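Local coordinates for protein lysine specific cysteine protease (Porphyromonas gingivalis, PDB 3KM5) that cleaves proteins strictly after lysine as a secreted cysteine protease, and through haemolytic adhesin domains, one of which forms this chain, probably contributes to virulence, at residues 85-90 with 124-129. Numbering follows the deposited sequence.
Sequences AVNDGF and GARFGL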
loop_
_atom_site.group_PDB
_atom_site.type_symbol
_atom_site.label_atom_id
_atom_site.label_comp_id
_atom_site.label_asym_id
_atom_site.label_seq_id
_atom_site.Cartn_x
_atom_site.Cartn_y
_atom_site.Cartn_z
ATOM N N ALA A 85 -4.716 -3.899 -4.364
ATOM C CA ALA A 85 -4.620 -5.097 -5.185
ATOM C C ALA A 85 -3.569 -6.029 -4.573
ATOM O O ALA A 85 -2.587 -5.596 -4.028
ATOM C CB ALA A 85 -4.261 -4.730 -6.646
ATOM N N VAL A 86 -3.818 -7.319 -4.680
ATOM C CA VAL A 86 -2.856 -8.329 -4.229
ATOM C C VAL A 86 -2.694 -9.345 -5.359
ATOM O O VAL A 86 -3.395 -9.290 -6.350
ATOM C CB VAL A 86 -3.294 -9.050 -2.923
ATOM C CG1 VAL A 86 -3.388 -8.059 -1.771
ATOM C CG2 VAL A 86 -4.636 -9.756 -3.096
ATOM N N ASN A 87 -1.736 -10.239 -5.200
ATOM C CA ASN A 87 -1.596 -11.382 -6.122
ATOM C C ASN A 87 -2.618 -12.413 -5.686
ATOM O O ASN A 87 -2.508 -12.968 -4.581
ATOM C CB ASN A 87 -0.184 -11.954 -6.012
ATOM C CG ASN A 87 0.050 -13.119 -6.918
ATOM O OD1 ASN A 87 -0.883 -13.796 -7.358
ATOM N ND2 ASN A 87 1.304 -13.334 -7.245
ATOM N N ASP A 88 -3.638 -12.641 -6.509
ATOM C CA ASP A 88 -4.755 -13.465 -6.055
ATOM C C ASP A 88 -4.398 -14.948 -5.937
ATOM O O ASP A 88 -5.175 -15.709 -5.361
ATOM C CB ASP A 88 -6.002 -13.172 -6.883
ATOM C CG ASP A 88 -6.489 -11.715 -6.698
ATOM O OD1 ASP A 88 -6.363 -11.166 -5.573
ATOM O OD2 ASP A 88 -6.981 -11.104 -7.665
ATOM N N GLY A 89 -3.220 -15.333 -6.410
ATOM C CA GLY A 89 -2.693 -16.665 -6.162
ATOM C C GLY A 89 -2.081 -16.841 -4.794
ATOM O O GLY A 89 -1.943 -17.973 -4.315
ATOM N N PHE A 90 -1.692 -15.726 -4.173
ATOM C CA PHE A 90 -1.085 -15.682 -2.843
ATOM C C PHE A 90 -1.577 -14.415 -2.157
ATOM O O PHE A 90 -0.812 -13.449 -1.981
ATOM C CB PHE A 90 0.427 -15.615 -2.953
ATOM C CG PHE A 90 1.036 -16.723 -3.768
ATOM C CD1 PHE A 90 1.406 -17.910 -3.144
ATOM C CD2 PHE A 90 1.275 -16.570 -5.139
ATOM C CE1 PHE A 90 1.968 -18.947 -3.880
ATOM C CE2 PHE A 90 1.845 -17.600 -5.876
ATOM C CZ PHE A 90 2.189 -18.790 -5.238
ATOM N N GLY A 124 0.455 -20.221 -8.516
ATOM C CA GLY A 124 0.875 -19.526 -9.728
ATOM C C GLY A 124 2.241 -18.872 -9.560
ATOM O O GLY A 124 3.032 -19.264 -8.686
ATOM N N ALA A 125 2.502 -17.860 -10.379
ATOM C CA ALA A 125 3.763 -17.126 -10.339
ATOM C C ALA A 125 3.704 -16.035 -9.272
ATOM O O ALA A 125 2.613 -15.559 -8.936
ATOM C CB ALA A 125 4.046 -16.485 -11.712
ATOM N N ARG A 126 4.871 -15.662 -8.747
ATOM C CA ARG A 126 5.024 -14.486 -7.881
ATOM C C ARG A 126 5.861 -13.470 -8.618
ATOM O O ARG A 126 6.642 -13.819 -9.514
ATOM C CB ARG A 126 5.652 -14.835 -6.533
ATOM C CG ARG A 126 4.794 -15.647 -5.634
ATOM C CD ARG A 126 5.517 -15.913 -4.351
ATOM N NE ARG A 126 4.846 -16.938 -3.573
ATOM C CZ ARG A 126 5.083 -17.184 -2.291
ATOM N NH1 ARG A 126 5.978 -16.477 -1.626
ATOM N NH2 ARG A 126 4.428 -18.152 -1.673
ATOM N N PHE A 127 5.684 -12.214 -8.240
ATOM C CA PHE A 127 6.162 -11.086 -9.016
ATOM C C PHE A 127 6.948 -10.174 -8.119
ATOM O O PHE A 127 6.589 -9.989 -6.961
ATOM C CB PHE A 127 5.002 -10.369 -9.692
ATOM C CG PHE A 127 4.274 -11.243 -10.678
ATOM C CD1 PHE A 127 4.692 -11.325 -11.988
ATOM C CD2 PHE A 127 3.202 -12.021 -10.278
ATOM C CE1 PHE A 127 4.045 -12.148 -12.893
ATOM C CE2 PHE A 127 2.542 -12.852 -11.193
ATOM C CZ PHE A 127 2.967 -12.915 -12.487
ATOM N N GLY A 128 8.017 -9.612 -8.659
ATOM C CA GLY A 128 8.907 -8.763 -7.894
ATOM C C GLY A 128 9.574 -7.712 -8.734
ATOM O O GLY A 128 9.205 -7.485 -9.899
ATOM N N LEU A 129 10.571 -7.061 -8.140
ATOM C CA LEU A 129 11.347 -6.041 -8.838
ATOM C C LEU A 129 12.541 -6.663 -9.575
ATOM O O LEU A 129 13.172 -5.978 -10.378
ATOM C CB LEU A 129 11.855 -4.979 -7.861
ATOM C CG LEU A 129 10.832 -4.373 -6.905
ATOM C CD1 LEU A 129 11.518 -3.316 -6.052
ATOM C CD2 LEU A 129 9.614 -3.812 -7.658
#
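Arg126 lays its side chain across one face of the Phe90 ring, with NE 3.4 Å above the plane and over its centre. Arg126 CG makes a CH-pi contact over Phe90 CD2 and CE2, while Arg126 CZ stands 4.2 Å from the Phe90 ring centroid in a cation-pi pairing. The guanidinium is steeply inclined to the ring, the planes 69° apart, and Arg126 NH2 comes within 3.4 Å of Phe90 CD1. At the ring's edge, in its plane, Gly124 O lies 3.5 Å from Phe90 CE2. Asn87 ND2 donates a nearly straight 3.1 Å hydrogen bond to a lone pair of Ala125 O, and the same nitrogen meets the edge of the Phe127 ring. Here the chain leaves strand 79-86 of the jelly-roll adhesin domain through a type I turn, Asn87 to Phe90, and packs on the long loop between strands 109-115 and 143-148. Asn87 CG lies anti to its backbone N (chi1 -180°), near Ala125 O; Asn87 OD1 accepts from Gly89 N, an Asx turn that helps fix the amide. Asn87 ND2 also donates to Asn167 OD1, its stronger partner. Arg126 NH1 forms a salt bridge with Asp165, and Phe127 rests on Pro138 of a mapped cleavage site.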